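Local atomic coordinates of putative uronate isomerase (Thermotoga maritima, PDB entry 4NAR), a protein that belongs to the lactate racemase family and may catalyse lactate racemisation or a related isomerisation, though its true substrate is uncertain. Residues 64-69 / 79-84; 111-116 / 203-208; 222-227 / 253-258; 397-402 / 409-414. All blocks are in the same frame, centred on the assembly; numbering follows the deposited sequence.

Contact 1: 64-69 / 79-84; sequences FHTLNA and EEFEKK
The ring of F81, reaching out from helix 78-85, meets two alternate residues of strand 63-68, T66 and N68, whose side chains point toward the helix. The T66 side chain and the phenyl run antiparallel to one another, and the hydroxyl of T66 comes close to the ring, with OG1 3.6 Å from CD1 of F81. N68, two residues further along the strand, brings its CB methylene to 3.8 Å from CE1 of F81. Both approaches are oblique, and they come from opposite sides of the ring plane: the CD1-CE1 side of the phenyl reaches in between T66 and N68. T66 OG1 is not left without a polar partner beside the ring: it is hydrogen-bonded to H36 NE2 on strand 31-36. F81 also stacks on F96 of strand 94-97, which ties the helix to the next strand as well. L67, between the two contacting residues, points to the other side of the sheet and packs on I170. Strand 63-68, helix 78-85 and the parallel strand 94-97 form a beta-alpha-beta unit, and the helix packs on its strands through F81, as is usual in such a unit of an alpha/beta fold.

Contact 2: 111-116 / 203-208; sequences GTLPAG and INRASE
L113 and R205 bring the end of an antiparallel strand against a helix: strand 107-113, paired with 130-135 in a two-stranded antiparallel sheet, runs into helix 115-121 through P114 at its N-cap, and the turn lies across helix 198-213. The tight part is built on a single methyl. L113 has its CG anti to the carbonyl carbon (chi1 -63°), which carries CD2 to the helix although the CB itself starts off to one side. There CD2 meets the methylene CG of R205 at 3.5 Å and lies 4.1 Å from CB of A206, so one branch of the leucine fits between two consecutive helix residues. I202 and M209 from the same helix and V118 from helix 115-121 also pack on L113, and A206 touches I167, which completes a buried apolar patch.

The outer side is looser. R205 turns at chi2 (59°), and its methylenes run counter to the leucine side chain before the guanidinium reaches the exposed proline. NH2 of R205 is 4.3 Å from CD of P114, an oblique approach at van der Waals range without a polar bond, while F117 offers the arginine a further surface.

Behind the contact, the helix satisfies the hydroxyl of S207 internally. The carbonyl O of I203 accepts both S207 N and S207 OG from opposite faces of its plane; the hydroxyl is the shorter of the two, OG of S207 lying 2.6 Å from O of I203, tilted 33° out of the carbonyl plane.

Contact 3: 222-227 / 253-258; sequences NMVYEE and CELSSQ
V224 takes the largest share of this contact, pushing its side chain from strand 217-227 toward helix 241-259, where L255 and S256 receive it. The valine and L255 meet at a slant, methyl against methyl: CG1 of V224 is 3.9 Å from CD2 of L255. The leucine's CD2 also comes within 4.1 Å of CB of V224, so this branch lies along the valine rather than meeting one carbon alone. Both residues use the same first torsion. CG1 of V224 and CG of L255 each stand anti to their own backbone N (chi1 -172° and -176°), which directs the two groups into the space between strand and helix.

S256 adds a smaller area, and it does so through its backbone and CB: CG1 of V224 is 4.2 Å from N of S256. Its hydroxyl is engaged elsewhere, since OG of S256 bonds to ND1 of H260. The same imidazole reaches back to the strand through NE2, bonded to O of Y225, so H260 bridges helix and strand by polar bonds beside this apolar seam. A252 extends the valine's packing along the helix, and L255 rests additionally on A235 of strand 231-240. The helix follows strand 231-240, the antiparallel neighbour of 217-227, and lies back across this pair, one of the helices packed on the mixed seven-stranded sheet of an alpha/beta fold.

Contact 4: 397-402 / 409-414; sequences SKIKKE and SLWIVP
W411 holds its CG anti to the backbone N (chi1 -171°), and the indole swings out from strand 409-412 to receive the loop 397-402. This strand lies at the border of a five-stranded parallel sheet, next to 268-274, and the loop is part of the connection that leads into it from strand 392-393. K401 settles over one face of the indole. Its CA sits 3.5 Å from the centroid of the six-membered ring and only 7° off the ring normal, a CH-pi contact, and CB lies beside it over the bond shared by the two rings, 3.4 Å from CE2 of W411. In K401 the CG falls between the backbone N and the carbonyl carbon (chi1 57°), and from there the chain leads its ammonium away, so the backbone end of the lysine does the touching and the charged tip takes no part.

I399 comes from a different direction, its CG2 branch abutting the edge of the ring near its plane, while M394 and F404 pack on the isoleucine from other parts of the connection. Between these two residues, the carbonyl carbon of K400 passes 3.7 Å from CZ3 of W411, so three consecutive loop residues follow the six-membered ring from edge to face. V272 and V274 of the neighbouring strand also touch the tryptophan, tying it to the sheet. At the rim, CG2 of I399 is 3.6 Å from CZ3 of W411 and 3.7 Å from its CH2.

Overall arrangement
Contacts 1 and 3 reach the same mixed sheet, through strands 63-68 and 217-227; their centres lie 23 Å apart and their nearest atoms about 7 Å. Contact 2 sits off that sheet, its centre about 27 Å from that of contact 3, but the chain joins them directly, because helix 198-213 is followed by strand 217-227. Contact 4 belongs to the separate five-stranded parallel sheet and lies across the chain's centre from contact 2, with 43 Å between their centres. Contacts 3 and 4 do touch: O of E227 packs 3.7 Å from CD of P414, where the end of a strand of one sheet meets the segment leaving the other.

Contact 1: 64-69 / 79-84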
loop_
_atom_site.group_PDB
_atom_site.type_symbol
_atom_site.label_atom_id
_atom_site.label_comp_id
_atom_site.label_asym_id
_atom_site.label_seq_id
_atom_site.Cartn_x
_atom_site.Cartn_y
_atom_site.Cartn_z
ATOM N N PHE A 64 21.253 -9.551 12.351
ATOM C CA PHE A 64 20.538 -8.965 11.230
ATOM C C PHE A 64 19.074 -9.367 11.367
ATOM O O PHE A 64 18.682 -10.485 11.008
ATOM C CB PHE A 64 21.128 -9.506 9.927
ATOM C CG PHE A 64 20.601 -8.839 8.687
ATOM C CD1 PHE A 64 19.517 -9.378 7.993
ATOM C CD2 PHE A 64 21.205 -7.676 8.202
ATOM C CE1 PHE A 64 19.035 -8.751 6.827
ATOM C CE2 PHE A 64 20.738 -7.040 7.046
ATOM C CZ PHE A 64 19.659 -7.575 6.351
ATOM N N HIS A 65 18.278 -8.469 11.931
ATOM C CA HIS A 65 16.857 -8.714 12.123
ATOM C C HIS A 65 16.046 -8.078 10.991
ATOM O O HIS A 65 16.404 -7.016 10.474
ATOM C CB HIS A 65 16.420 -8.147 13.466
ATOM C CG HIS A 65 16.970 -8.899 14.645
ATOM N ND1 HIS A 65 16.209 -9.778 15.386
ATOM C CD2 HIS A 65 18.198 -8.892 15.211
ATOM C CE1 HIS A 65 16.947 -10.283 16.359
ATOM N NE2 HIS A 65 18.157 -9.767 16.275
ATOM N N THR A 66 14.953 -8.723 10.589
ATOM C CA THR A 66 14.069 -8.112 9.600
ATOM C C THR A 66 12.631 -8.039 10.083
ATOM O O THR A 66 12.208 -8.847 10.912
ATOM C CB THR A 66 14.146 -8.806 8.209
ATOM O OG1 THR A 66 13.057 -9.742 8.057
ATOM C CG2 THR A 66 15.527 -9.482 8.020
ATOM N N LEU A 67 11.892 -7.055 9.570
ATOM C CA LEU A 67 10.507 -6.833 9.970
ATOM C C LEU A 67 9.691 -6.622 8.704
ATOM O O LEU A 67 9.974 -5.731 7.878
ATOM C CB LEU A 67 10.369 -5.599 10.879
ATOM C CG LEU A 67 9.358 -5.554 12.045
ATOM C CD1 LEU A 67 8.983 -4.116 12.340
ATOM C CD2 LEU A 67 8.101 -6.404 11.841
ATOM N N ASN A 68 8.678 -7.461 8.556
ATOM C CA ASN A 68 7.764 -7.369 7.449
ATOM C C ASN A 68 6.753 -6.256 7.703
ATOM O O ASN A 68 5.905 -6.380 8.595
ATOM C CB ASN A 68 7.025 -8.701 7.288
ATOM C CG ASN A 68 6.059 -8.685 6.119
ATOM O OD1 ASN A 68 6.469 -8.503 4.966
ATOM N ND2 ASN A 68 4.765 -8.868 6.409
ATOM N N ALA A 69 6.834 -5.181 6.919
ATOM C CA ALA A 69 5.855 -4.097 7.023
ATOM C C ALA A 69 4.521 -4.541 6.409
ATOM O O ALA A 69 4.184 -4.151 5.277
ATOM C CB ALA A 69 6.367 -2.828 6.338
ATOM N N GLU A 79 9.967 -18.809 3.805
ATOM C CA GLU A 79 10.398 -18.889 2.418
ATOM C C GLU A 79 10.150 -17.576 1.658
ATOM O O GLU A 79 10.984 -17.152 0.857
ATOM C CB GLU A 79 9.743 -20.084 1.717
ATOM C CG GLU A 79 9.290 -19.788 0.316
ATOM C CD GLU A 79 7.809 -19.456 0.249
ATOM O OE1 GLU A 79 7.051 -19.916 1.136
ATOM O OE2 GLU A 79 7.398 -18.746 -0.698
ATOM N N GLU A 80 9.026 -16.920 1.936
ATOM C CA GLU A 80 8.719 -15.632 1.310
ATOM C C GLU A 80 9.687 -14.509 1.732
ATOM O O GLU A 80 10.003 -13.631 0.921
ATOM C CB GLU A 80 7.266 -15.220 1.581
ATOM C CG GLU A 80 6.231 -16.195 1.045
ATOM C CD GLU A 80 4.811 -15.751 1.363
ATOM O OE1 GLU A 80 4.066 -15.447 0.406
ATOM O OE2 GLU A 80 4.435 -15.703 2.564
ATOM N N PHE A 81 10.147 -14.525 2.989
ATOM C CA PHE A 81 11.174 -13.572 3.426
ATOM C C PHE A 81 12.427 -13.780 2.593
ATOM O O PHE A 81 13.052 -12.817 2.137
ATOM C CB PHE A 81 11.560 -13.760 4.905
ATOM C CG PHE A 81 10.558 -13.195 5.896
ATOM C CD1 PHE A 81 10.644 -11.866 6.330
ATOM C CD2 PHE A 81 9.555 -14.002 6.434
ATOM C CE1 PHE A 81 9.724 -11.341 7.274
ATOM C CE2 PHE A 81 8.628 -13.486 7.377
ATOM C CZ PHE A 81 8.714 -12.163 7.793
ATOM N N GLU A 82 12.806 -15.048 2.426
ATOM C CA GLU A 82 13.971 -15.413 1.631
ATOM C C GLU A 82 13.870 -14.847 0.225
ATOM O O GLU A 82 14.810 -14.218 -0.259
ATOM C CB GLU A 82 14.109 -16.928 1.538
ATOM C CG GLU A 82 14.350 -17.625 2.866
ATOM C CD GLU A 82 14.576 -19.120 2.700
ATOM O OE1 GLU A 82 13.597 -19.886 2.791
ATOM O OE2 GLU A 82 15.733 -19.535 2.480
ATOM N N LYS A 83 12.730 -15.075 -0.427
ATOM C CA LYS A 83 12.512 -14.560 -1.770
ATOM C C LYS A 83 12.588 -13.035 -1.791
ATOM O O LYS A 83 13.232 -12.449 -2.669
ATOM C CB LYS A 83 11.175 -15.052 -2.353
ATOM C CG LYS A 83 10.800 -14.362 -3.683
ATOM C CD LYS A 83 9.895 -15.208 -4.577
ATOM C CE LYS A 83 8.467 -15.333 -4.020
ATOM N NZ LYS A 83 7.541 -16.028 -4.981
ATOM N N LYS A 84 11.942 -12.395 -0.823
ATOM C CA LYS A 84 11.891 -10.932 -0.772
ATOM C C LYS A 84 13.262 -10.294 -0.534
ATOM O O LYS A 84 13.593 -9.248 -1.113
ATOM C CB LYS A 84 10.918 -10.475 0.322
ATOM C CG LYS A 84 10.926 -8.981 0.569
ATOM C CD LYS A 84 10.645 -8.215 -0.715
ATOM C CE LYS A 84 9.320 -7.514 -0.620
ATOM N NZ LYS A 84 8.327 -8.054 -1.534
#

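Contact 2: 111-116 / 203-208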
loop_
_atom_site.group_PDB
_atom_site.type_symbol
_atom_site.label_atom_id
_atom_site.label_comp_id
_atom_site.label_asym_id
_atom_site.label_seq_id
_atom_site.Cartn_x
_atom_site.Cartn_y
_atom_site.Cartn_z
ATOM N N GLY A 111 2.578 7.999 21.688
ATOM C CA GLY A 111 1.900 9.266 21.925
ATOM C C GLY A 111 0.590 9.348 21.164
ATOM O O GLY A 111 0.208 8.386 20.493
ATOM N N THR A 112 -0.106 10.478 21.262
ATOM C CA THR A 112 -1.396 10.631 20.595
ATOM C C THR A 112 -1.383 11.757 19.571
ATOM O O THR A 112 -0.628 12.719 19.712
ATOM C CB THR A 112 -2.545 10.932 21.596
ATOM O OG1 THR A 112 -2.140 11.980 22.476
ATOM C CG2 THR A 112 -2.898 9.718 22.441
ATOM N N LEU A 113 -2.216 11.625 18.539
ATOM C CA LEU A 113 -2.610 12.765 17.721
ATOM C C LEU A 113 -3.706 13.527 18.481
ATOM O O LEU A 113 -4.655 12.917 18.974
ATOM C CB LEU A 113 -3.136 12.299 16.354
ATOM C CG LEU A 113 -2.140 11.563 15.442
ATOM C CD1 LEU A 113 -2.791 11.145 14.126
ATOM C CD2 LEU A 113 -0.917 12.426 15.165
ATOM N N PRO A 114 -3.574 14.861 18.598
ATOM C CA PRO A 114 -4.606 15.671 19.270
ATOM C C PRO A 114 -5.939 15.726 18.510
ATOM O O PRO A 114 -5.958 15.694 17.273
ATOM C CB PRO A 114 -3.973 17.072 19.345
ATOM C CG PRO A 114 -2.910 17.078 18.268
ATOM C CD PRO A 114 -2.387 15.661 18.239
ATOM N N ALA A 115 -7.032 15.826 19.262
ATOM C CA ALA A 115 -8.389 15.757 18.726
ATOM C C ALA A 115 -8.675 16.816 17.674
ATOM O O ALA A 115 -9.356 16.533 16.680
ATOM C CB ALA A 115 -9.413 15.855 19.863
ATOM N N GLY A 116 -8.174 18.031 17.903
ATOM C CA GLY A 116 -8.375 19.126 16.967
ATOM C C GLY A 116 -7.874 18.800 15.569
ATOM O O GLY A 116 -8.605 18.922 14.576
ATOM N N ILE A 203 0.108 10.830 8.641
ATOM C CA ILE A 203 1.251 9.933 8.672
ATOM C C ILE A 203 2.509 10.659 9.130
ATOM O O ILE A 203 3.259 10.138 9.972
ATOM C CB ILE A 203 1.479 9.274 7.279
ATOM C CG1 ILE A 203 0.447 8.162 7.054
ATOM C CG2 ILE A 203 2.910 8.727 7.143
ATOM C CD1 ILE A 203 0.486 7.579 5.651
ATOM N N ASN A 204 2.742 11.851 8.573
ATOM C CA ASN A 204 3.933 12.628 8.911
ATOM C C ASN A 204 3.888 13.116 10.353
ATOM O O ASN A 204 4.896 13.079 11.067
ATOM C CB ASN A 204 4.100 13.823 7.976
ATOM C CG ASN A 204 4.448 13.414 6.539
ATOM O OD1 ASN A 204 4.711 12.227 6.242
ATOM N ND2 ASN A 204 4.467 14.411 5.639
ATOM N N ARG A 205 2.710 13.561 10.783
ATOM C CA ARG A 205 2.550 14.089 12.138
ATOM C C ARG A 205 2.832 13.006 13.169
ATOM O O ARG A 205 3.586 13.223 14.119
ATOM C CB ARG A 205 1.152 14.691 12.324
ATOM C CG ARG A 205 0.821 15.135 13.752
ATOM C CD ARG A 205 1.794 16.181 14.288
ATOM N NE ARG A 205 1.431 16.641 15.636
ATOM C CZ ARG A 205 2.163 16.413 16.729
ATOM N NH1 ARG A 205 3.313 15.733 16.638
ATOM N NH2 ARG A 205 1.754 16.868 17.915
ATOM N N ALA A 206 2.265 11.823 12.958
ATOM C CA ALA A 206 2.472 10.700 13.868
ATOM C C ALA A 206 3.931 10.191 13.867
ATOM O O ALA A 206 4.492 9.838 14.920
ATOM C CB ALA A 206 1.530 9.598 13.508
ATOM N N SER A 207 4.547 10.175 12.687
ATOM C CA SER A 207 5.900 9.648 12.549
ATOM C C SER A 207 6.920 10.489 13.291
ATOM O O SER A 207 7.960 9.978 13.713
ATOM C CB SER A 207 6.304 9.540 11.082
ATOM O OG SER A 207 5.391 8.705 10.401
ATOM N N GLU A 208 6.632 11.782 13.423
ATOM C CA GLU A 208 7.497 12.673 14.181
ATOM C C GLU A 208 7.711 12.132 15.593
ATOM O O GLU A 208 8.844 12.031 16.070
ATOM C CB GLU A 208 6.865 14.049 14.269
ATOM C CG GLU A 208 7.452 15.043 13.299
ATOM C CD GLU A 208 7.071 16.469 13.653
ATOM O OE1 GLU A 208 5.887 16.849 13.450
ATOM O OE2 GLU A 208 7.961 17.203 14.150
#

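Contact 3: 222-227 / 253-258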
loop_
_atom_site.group_PDB
_atom_site.type_symbol
_atom_site.label_atom_id
_atom_site.label_comp_id
_atom_site.label_asym_id
_atom_site.label_seq_id
_atom_site.Cartn_x
_atom_site.Cartn_y
_atom_site.Cartn_z
ATOM N N ASN A 222 14.528 4.535 -0.491
ATOM C CA ASN A 222 13.264 4.736 -1.190
ATOM C C ASN A 222 13.416 4.364 -2.678
ATOM O O ASN A 222 14.071 5.069 -3.458
ATOM C CB ASN A 222 12.820 6.196 -1.018
ATOM C CG ASN A 222 11.339 6.417 -1.349
ATOM O OD1 ASN A 222 10.733 5.661 -2.125
ATOM N ND2 ASN A 222 10.747 7.459 -0.748
HETATM N N MSE A 223 12.819 3.239 -3.053
HETATM C CA MSE A 223 12.935 2.709 -4.404
HETATM C C MSE A 223 11.903 3.307 -5.351
HETATM O O MSE A 223 10.772 3.617 -4.953
HETATM C CB MSE A 223 12.715 1.199 -4.381
HETATM C CG MSE A 223 13.789 0.392 -3.656
HETATM SE SE MSE A 223 13.234 -1.478 -3.536
HETATM C CE MSE A 223 11.569 -1.288 -2.552
ATOM N N VAL A 224 12.287 3.446 -6.617
ATOM C CA VAL A 224 11.329 3.715 -7.686
ATOM C C VAL A 224 11.652 2.769 -8.853
ATOM O O VAL A 224 12.832 2.528 -9.167
ATOM C CB VAL A 224 11.358 5.199 -8.138
ATOM C CG1 VAL A 224 10.226 5.489 -9.108
ATOM C CG2 VAL A 224 11.257 6.128 -6.940
ATOM N N TYR A 225 10.620 2.222 -9.490
ATOM C CA TYR A 225 10.830 1.229 -10.532
ATOM C C TYR A 225 9.660 1.186 -11.509
ATOM O O TYR A 225 8.561 1.683 -11.232
ATOM C CB TYR A 225 11.008 -0.161 -9.919
ATOM C CG TYR A 225 9.966 -0.418 -8.859
ATOM C CD1 TYR A 225 10.209 -0.068 -7.537
ATOM C CD2 TYR A 225 8.725 -0.981 -9.177
ATOM C CE1 TYR A 225 9.249 -0.269 -6.551
ATOM C CE2 TYR A 225 7.755 -1.195 -8.189
ATOM C CZ TYR A 225 8.026 -0.830 -6.880
ATOM O OH TYR A 225 7.093 -1.025 -5.879
ATOM N N GLU A 226 9.915 0.571 -12.659
ATOM C CA GLU A 226 8.856 0.234 -13.595
ATOM C C GLU A 226 8.594 -1.260 -13.536
ATOM O O GLU A 226 9.473 -2.043 -13.153
ATOM C CB GLU A 226 9.246 0.618 -15.015
ATOM C CG GLU A 226 9.294 2.103 -15.243
ATOM C CD GLU A 226 10.284 2.470 -16.326
ATOM O OE1 GLU A 226 11.002 1.560 -16.816
ATOM O OE2 GLU A 226 10.345 3.667 -16.683
ATOM N N GLU A 227 7.380 -1.645 -13.918
ATOM C CA GLU A 227 7.052 -3.049 -14.092
ATOM C C GLU A 227 6.458 -3.265 -15.478
ATOM O O GLU A 227 5.366 -2.769 -15.779
ATOM C CB GLU A 227 6.074 -3.526 -13.019
ATOM C CG GLU A 227 5.671 -4.973 -13.209
ATOM C CD GLU A 227 5.143 -5.596 -11.934
ATOM O OE1 GLU A 227 4.990 -4.851 -10.928
ATOM O OE2 GLU A 227 4.892 -6.829 -11.944
ATOM N N CYS A 253 8.387 10.815 -5.529
ATOM C CA CYS A 253 7.101 11.157 -6.136
ATOM C C CYS A 253 7.242 11.882 -7.484
ATOM O O CYS A 253 6.440 11.666 -8.408
ATOM C CB CYS A 253 6.288 12.026 -5.178
ATOM S SG CYS A 253 5.673 11.147 -3.725
ATOM N N GLU A 254 8.253 12.744 -7.583
ATOM C CA GLU A 254 8.530 13.458 -8.825
ATOM C C GLU A 254 8.899 12.491 -9.953
ATOM O O GLU A 254 8.455 12.663 -11.085
ATOM C CB GLU A 254 9.623 14.513 -8.631
ATOM C CG GLU A 254 9.842 15.382 -9.863
ATOM C CD GLU A 254 8.521 15.816 -10.533
ATOM O OE1 GLU A 254 7.726 16.546 -9.885
ATOM O OE2 GLU A 254 8.276 15.428 -11.708
ATOM N N LEU A 255 9.677 11.456 -9.641
ATOM C CA LEU A 255 10.033 10.467 -10.652
ATOM C C LEU A 255 8.839 9.575 -10.982
ATOM O O LEU A 255 8.498 9.393 -12.167
ATOM C CB LEU A 255 11.240 9.620 -10.230
ATOM C CG LEU A 255 11.668 8.641 -11.340
ATOM C CD1 LEU A 255 11.956 9.384 -12.656
ATOM C CD2 LEU A 255 12.857 7.768 -10.933
ATOM N N SER A 256 8.204 9.038 -9.934
ATOM C CA SER A 256 6.990 8.225 -10.083
ATOM C C SER A 256 5.886 8.928 -10.886
ATOM O O SER A 256 5.225 8.303 -11.722
ATOM C CB SER A 256 6.449 7.790 -8.715
ATOM O OG SER A 256 5.059 7.474 -8.784
ATOM N N SER A 257 5.695 10.222 -10.658
ATOM C CA SER A 257 4.656 10.950 -11.385
ATOM C C SER A 257 4.930 11.046 -12.904
ATOM O O SER A 257 4.020 11.307 -13.686
ATOM C CB SER A 257 4.413 12.336 -10.768
ATOM O OG SER A 257 5.545 13.182 -10.935
ATOM N N GLN A 258 6.172 10.812 -13.315
ATOM C CA GLN A 258 6.538 10.882 -14.727
ATOM C C GLN A 258 6.528 9.492 -15.340
ATOM O O GLN A 258 6.425 9.340 -16.551
ATOM C CB GLN A 258 7.946 11.452 -14.892
ATOM C CG GLN A 258 8.112 12.946 -14.608
ATOM C CD GLN A 258 9.576 13.376 -14.723
ATOM O OE1 GLN A 258 10.343 13.297 -13.749
ATOM N NE2 GLN A 258 9.975 13.815 -15.922
#

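Contact 4: 397-402 / 409-414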
loop_
_atom_site.group_PDB
_atom_site.type_symbol
_atom_site.label_atom_id
_atom_site.label_comp_id
_atom_site.label_asym_id
_atom_site.label_seq_id
_atom_site.Cartn_x
_atom_site.Cartn_y
_atom_site.Cartn_z
ATOM N N SER A 397 -12.695 -18.251 -16.562
ATOM C CA SER A 397 -12.249 -19.129 -17.641
ATOM C C SER A 397 -12.704 -18.612 -19.003
ATOM O O SER A 397 -12.167 -19.013 -20.031
ATOM C CB SER A 397 -12.759 -20.558 -17.436
ATOM O OG SER A 397 -14.130 -20.659 -17.793
ATOM N N LYS A 398 -13.699 -17.729 -19.008
ATOM C CA LYS A 398 -14.225 -17.188 -20.260
ATOM C C LYS A 398 -13.612 -15.844 -20.636
ATOM O O LYS A 398 -13.983 -15.255 -21.656
ATOM C CB LYS A 398 -15.751 -17.045 -20.204
ATOM C CG LYS A 398 -16.518 -18.269 -20.690
ATOM C CD LYS A 398 -16.439 -19.417 -19.691
ATOM C CE LYS A 398 -16.994 -20.721 -20.285
ATOM N NZ LYS A 398 -16.214 -21.911 -19.786
ATOM N N ILE A 399 -12.688 -15.349 -19.816
ATOM C CA ILE A 399 -12.046 -14.064 -20.100
ATOM C C ILE A 399 -10.779 -14.239 -20.950
ATOM O O ILE A 399 -9.859 -14.947 -20.544
ATOM C CB ILE A 399 -11.685 -13.319 -18.804
ATOM C CG1 ILE A 399 -12.906 -13.206 -17.886
ATOM C CG2 ILE A 399 -11.134 -11.925 -19.130
ATOM C CD1 ILE A 399 -14.022 -12.353 -18.456
ATOM N N LYS A 400 -10.725 -13.590 -22.115
ATOM C CA LYS A 400 -9.580 -13.733 -23.037
ATOM C C LYS A 400 -9.212 -12.419 -23.728
ATOM O O LYS A 400 -10.107 -11.667 -24.144
ATOM C CB LYS A 400 -9.848 -14.837 -24.074
ATOM C CG LYS A 400 -9.462 -16.229 -23.570
ATOM C CD LYS A 400 -10.410 -17.313 -24.074
ATOM C CE LYS A 400 -11.858 -16.987 -23.734
ATOM N NZ LYS A 400 -12.802 -17.964 -24.358
ATOM N N LYS A 401 -7.908 -12.142 -23.848
ATOM C CA LYS A 401 -7.449 -10.839 -24.345
ATOM C C LYS A 401 -8.062 -10.431 -25.687
ATOM O O LYS A 401 -8.353 -9.248 -25.897
ATOM C CB LYS A 401 -5.914 -10.750 -24.416
ATOM C CG LYS A 401 -5.256 -11.817 -25.274
ATOM C CD LYS A 401 -3.738 -11.940 -25.017
ATOM C CE LYS A 401 -3.309 -13.415 -25.139
ATOM N NZ LYS A 401 -1.829 -13.648 -25.103
ATOM N N GLU A 402 -8.267 -11.411 -26.573
ATOM C CA GLU A 402 -8.758 -11.148 -27.931
ATOM C C GLU A 402 -10.156 -10.532 -27.945
ATOM O O GLU A 402 -10.540 -9.881 -28.916
ATOM C CB GLU A 402 -8.732 -12.417 -28.803
ATOM C CG GLU A 402 -7.340 -12.889 -29.195
ATOM C CD GLU A 402 -6.602 -13.561 -28.041
ATOM O OE1 GLU A 402 -7.279 -14.078 -27.114
ATOM O OE2 GLU A 402 -5.346 -13.565 -28.062
ATOM N N SER A 409 -12.073 -0.649 -25.344
ATOM C CA SER A 409 -11.751 -1.619 -24.310
ATOM C C SER A 409 -10.245 -1.650 -24.082
ATOM O O SER A 409 -9.470 -1.216 -24.936
ATOM C CB SER A 409 -12.264 -3.010 -24.680
ATOM O OG SER A 409 -13.659 -2.970 -24.921
ATOM N N LEU A 410 -9.829 -2.158 -22.927
ATOM C CA LEU A 410 -8.412 -2.209 -22.598
ATOM C C LEU A 410 -8.063 -3.436 -21.760
ATOM O O LEU A 410 -8.709 -3.725 -20.745
ATOM C CB LEU A 410 -7.982 -0.937 -21.857
ATOM C CG LEU A 410 -6.993 -0.004 -22.572
ATOM C CD1 LEU A 410 -6.138 0.740 -21.553
ATOM C CD2 LEU A 410 -6.114 -0.738 -23.604
ATOM N N TRP A 411 -7.027 -4.142 -22.197
ATOM C CA TRP A 411 -6.479 -5.287 -21.491
ATOM C C TRP A 411 -5.209 -4.786 -20.805
ATOM O O TRP A 411 -4.183 -4.567 -21.453
ATOM C CB TRP A 411 -6.169 -6.395 -22.499
ATOM C CG TRP A 411 -5.781 -7.727 -21.941
ATOM C CD1 TRP A 411 -4.512 -8.220 -21.806
ATOM C CD2 TRP A 411 -6.666 -8.770 -21.495
ATOM N NE1 TRP A 411 -4.552 -9.498 -21.292
ATOM C CE2 TRP A 411 -5.862 -9.857 -21.088
ATOM C CE3 TRP A 411 -8.058 -8.885 -21.387
ATOM C CZ2 TRP A 411 -6.403 -11.040 -20.586
ATOM C CZ3 TRP A 411 -8.594 -10.057 -20.892
ATOM C CH2 TRP A 411 -7.769 -11.119 -20.492
ATOM N N ILE A 412 -5.299 -4.582 -19.494
ATOM C CA ILE A 412 -4.233 -3.952 -18.721
ATOM C C ILE A 412 -3.337 -4.978 -18.052
ATOM O O ILE A 412 -3.777 -5.699 -17.143
ATOM C CB ILE A 412 -4.822 -3.020 -17.632
ATOM C CG1 ILE A 412 -5.866 -2.072 -18.243
ATOM C CG2 ILE A 412 -3.712 -2.235 -16.917
ATOM C CD1 ILE A 412 -6.608 -1.247 -17.196
ATOM N N VAL A 413 -2.088 -5.048 -18.518
ATOM C CA VAL A 413 -1.059 -5.903 -17.924
ATOM C C VAL A 413 0.190 -5.066 -17.713
ATOM O O VAL A 413 0.645 -4.403 -18.644
ATOM C CB VAL A 413 -0.669 -7.086 -18.845
ATOM C CG1 VAL A 413 0.441 -7.934 -18.199
ATOM C CG2 VAL A 413 -1.869 -7.961 -19.169
ATOM N N PRO A 414 0.740 -5.071 -16.487
ATOM C CA PRO A 414 0.186 -5.751 -15.305
ATOM C C PRO A 414 -0.904 -4.918 -14.616
ATOM O O PRO A 414 -0.831 -3.678 -14.536
ATOM C CB PRO A 414 1.403 -5.897 -14.385
ATOM C CG PRO A 414 2.247 -4.680 -14.717
ATOM C CD PRO A 414 2.049 -4.444 -16.207
#